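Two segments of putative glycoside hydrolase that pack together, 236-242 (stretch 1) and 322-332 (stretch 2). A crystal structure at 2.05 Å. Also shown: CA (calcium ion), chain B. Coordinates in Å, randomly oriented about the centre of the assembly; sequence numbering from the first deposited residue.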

# COMPACT_ATOMS: atom_id res chain seq x y z
N ARG A 236 2.39 21.71 16.51
CA ARG A 236 2.17 20.40 17.11
C ARG A 236 1.76 19.44 15.98
O ARG A 236 1.03 19.83 15.08
N ASP A 237 2.31 18.23 15.96
CA ASP A 237 2.03 17.31 14.87
C ASP A 237 0.57 16.84 14.96
O ASP A 237 -0.07 16.98 16.02
N ILE A 238 0.03 16.35 13.84
CA ILE A 238 -1.29 15.73 13.83
C ILE A 238 -1.27 14.65 12.77
O ILE A 238 -0.48 14.71 11.83
N CYS A 239 -2.11 13.63 12.96
CA CYS A 239 -2.31 12.58 12.00
C CYS A 239 -3.21 13.00 10.84
O CYS A 239 -3.85 14.09 10.90
N ASP A 240 -3.27 12.17 9.81
CA ASP A 240 -4.27 12.30 8.73
C ASP A 240 -4.87 10.93 8.47
O ASP A 240 -4.20 9.88 8.59
N ILE A 241 -6.17 10.95 8.18
CA ILE A 241 -6.92 9.77 7.83
C ILE A 241 -7.87 10.20 6.71
O ILE A 241 -8.64 11.15 6.88
N TYR A 242 -7.78 9.55 5.56
CA TYR A 242 -8.55 9.96 4.44
C TYR A 242 -8.80 8.80 3.48
O TYR A 242 -8.21 7.72 3.64
N ASN A 322 7.75 17.13 7.20
CA ASN A 322 7.33 17.99 8.27
C ASN A 322 6.54 17.20 9.27
O ASN A 322 5.46 16.66 8.95
N GLY A 323 7.02 17.14 10.50
CA GLY A 323 6.41 16.22 11.48
C GLY A 323 7.26 16.07 12.72
O GLY A 323 8.32 16.65 12.79
N ALA A 324 6.78 15.30 13.68
CA ALA A 324 7.57 15.06 14.89
C ALA A 324 7.93 13.59 15.03
O ALA A 324 7.05 12.71 15.00
N ILE A 325 9.20 13.32 15.25
CA ILE A 325 9.60 11.97 15.50
C ILE A 325 8.87 11.51 16.75
O ILE A 325 8.78 12.24 17.71
N GLY A 326 8.34 10.30 16.72
CA GLY A 326 7.59 9.77 17.87
C GLY A 326 6.07 9.95 17.75
O GLY A 326 5.34 9.38 18.53
N SER A 327 5.59 10.74 16.79
CA SER A 327 4.14 10.85 16.60
C SER A 327 3.58 9.47 16.37
O SER A 327 4.13 8.75 15.55
N THR A 328 2.53 9.08 17.11
CA THR A 328 2.01 7.69 17.13
C THR A 328 0.50 7.67 16.91
O THR A 328 -0.26 8.26 17.69
N LEU A 329 0.09 7.03 15.81
CA LEU A 329 -1.30 6.84 15.47
C LEU A 329 -1.57 5.35 15.56
O LEU A 329 -0.91 4.56 14.89
N LEU A 330 -2.51 4.98 16.43
CA LEU A 330 -3.08 3.63 16.50
C LEU A 330 -4.45 3.58 15.84
O LEU A 330 -5.27 4.48 16.03
N ILE A 331 -4.69 2.55 15.04
CA ILE A 331 -5.93 2.43 14.28
C ILE A 331 -6.50 1.06 14.48
O ILE A 331 -5.75 0.07 14.47
N ASP A 332 -7.81 0.97 14.72
CA ASP A 332 -8.46 -0.32 14.80
C ASP A 332 -9.93 -0.26 14.39
O ASP A 332 -10.55 0.81 14.40

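The contact between these two stretches divides into a polar end, built around one carboxylate, and an apolar end, where a cysteine and an isoleucine of stretch 1 meet a leucine and an isoleucine of stretch 2. In stretch 1 the side chains alternate: Asp237, Cys239 and Ile241 point toward the other stretch, whereas Ile238 and Asp240 point away. Stretch 2 answers with Ala324, Ser327, Leu329 and Ile331, all directed toward stretch 1. The two strands run in roughly the same direction, 33° apart, but their axes come no closer than 10.2 Å, so side chains rather than backbone hydrogen bonds bridge the gap between them.

The polar interactions centre on Asp237, a buried residue with chi1 in the t well at -154°. Its OD2 accepts two hydrogen bonds from stretch 2. The hydroxyl of Ser327, whose chi1 is m, donates from OG to Asp237 OD2 over a short 2.6 Å, and the amide of Ala324 donates from N to the same Asp237 OD2 at 2.9 Å, with a nearly straight angle of 166°. Aspartate suits this place because a buried carboxylate needs donors, and the turn supplies both. Ala324 and Ser327 are the first and last residues of a type II beta turn, closed by a hydrogen bond from Ser327 N to Ala324 O of 3.0 Å; the carboxylate therefore ties together the two ends of the turn. Gly326 occupies the turn position where a CB would be jammed against the preceding carbonyl oxygen, so its backbone angles by themselves call for glycine.

The other carboxylate oxygen is also occupied. Water 1 donates to Asp237 OD1 and to Asn322 O, each at 2.7 Å, and so links the aspartate to the backbone of stretch 2. Within stretch 1, Ile238 N gives Asp237 OD1 a weak hydrogen bond of 3.0 Å. The backbone at Gly323 passes close by, with its CA 3.7 Å from Asp237 OD2, and the small methyl of Ala324 fits beside the acid, its CB 3.9 Å from the same OD2.

Apolar packing takes over farther along. Cys239, with chi1 p, brings SG to 3.9 Å from Leu329 CD1; its compact, polarizable sulfur is well suited to a buried hydrocarbon neighbour. Leu329, in the t,p rotamer, has more of its surface covered by the other stretch than any other residue of stretch 2, and its other methyl, CD2, lies 4.5 Å from Ile241 CG1, a looser contact. Ile241 adopts m,t and extends its CD1 to meet Ile331 CD1 at 3.8 Å, with Ile331 in m,m. The CA atoms of these two isoleucines are 9.8 Å apart, a gap that their long branched side chains span by meeting tip to tip.

Of the two stretches, only stretch 2 binds the calcium ion. Asp332, out of reach of stretch 1, binds it through both carboxylate oxygens: Asp332 OD1 lies 2.5 Å and Asp332 OD2 2.6 Å from the calcium ion, while water 2 and atoms elsewhere in the structure also bind the ion.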

# COMPACT_ATOMS: atom_id res chain seq x y z
CB ARG A 236 1.15 20.49 18.21
CG ARG A 236 1.14 19.33 19.16
CD ARG A 236 1.99 19.51 20.45
NE ARG A 236 1.78 18.30 21.25
CZ ARG A 236 2.70 17.54 21.84
NH1 ARG A 236 3.99 17.86 21.88
NH2 ARG A 236 2.30 16.43 22.45
CB ASP A 237 3.00 16.11 14.94
CG ASP A 237 3.25 15.43 13.60
OD1 ASP A 237 2.67 15.83 12.54
OD2 ASP A 237 4.04 14.43 13.62
CB ILE A 238 -2.45 16.78 13.58
CG1 ILE A 238 -3.83 16.26 14.02
CG2 ILE A 238 -2.46 17.28 12.08
CD1 ILE A 238 -3.93 15.74 15.51
CB CYS A 239 -2.94 11.38 12.70
SG CYS A 239 -4.50 11.77 13.52
CB ASP A 240 -3.64 12.87 7.46
CG ASP A 240 -4.63 13.58 6.55
OD1 ASP A 240 -5.85 13.68 6.83
OD2 ASP A 240 -4.16 14.04 5.51
CB ILE A 241 -7.79 9.26 9.03
CG1 ILE A 241 -6.90 9.01 10.26
CG2 ILE A 241 -8.62 8.02 8.59
CD1 ILE A 241 -7.61 8.66 11.60
CB TYR A 242 -7.91 11.16 3.77
CG TYR A 242 -6.55 10.96 3.14
CD1 TYR A 242 -6.43 10.63 1.79
CD2 TYR A 242 -5.40 11.17 3.86
CE1 TYR A 242 -5.17 10.51 1.16
CE2 TYR A 242 -4.11 11.01 3.26
CZ TYR A 242 -4.01 10.71 1.90
OH TYR A 242 -2.77 10.59 1.29
CB ASN A 322 6.51 19.13 7.70
CG ASN A 322 7.28 19.91 6.69
OD1 ASN A 322 8.50 19.94 6.72
ND2 ASN A 322 6.58 20.55 5.78
CB ALA A 324 6.80 15.55 16.12
CB ILE A 325 11.09 11.88 15.69
CG1 ILE A 325 11.78 12.17 14.35
CG2 ILE A 325 11.51 10.47 16.24
CD1 ILE A 325 13.32 12.54 14.53
CB SER A 327 3.79 11.80 15.44
OG SER A 327 3.99 13.15 15.88
CB THR A 328 2.31 7.01 18.46
OG1 THR A 328 3.72 7.05 18.68
CG2 THR A 328 1.80 5.53 18.50
CB LEU A 329 -1.58 7.36 14.04
CG LEU A 329 -3.01 7.14 13.51
CD1 LEU A 329 -4.10 7.95 14.32
CD2 LEU A 329 -3.11 7.49 12.05
CB LEU A 330 -3.18 3.14 17.98
CG LEU A 330 -1.95 3.18 18.84
CD1 LEU A 330 -2.28 2.61 20.28
CD2 LEU A 330 -0.69 2.47 18.15
CB ILE A 331 -5.69 2.67 12.77
CG1 ILE A 331 -5.29 4.13 12.46
CG2 ILE A 331 -6.87 2.21 11.94
CD1 ILE A 331 -6.45 5.16 12.58
CB ASP A 332 -8.33 -0.90 16.21
CG ASP A 332 -8.30 -2.46 16.22
OD1 ASP A 332 -8.38 -3.05 15.13
OD2 ASP A 332 -8.21 -3.07 17.32
CA CA B . -8.11 -5.35 16.03
O HOH W 1 2.93 16.67 10.01
O HOH W 2 -10.47 -5.60 15.88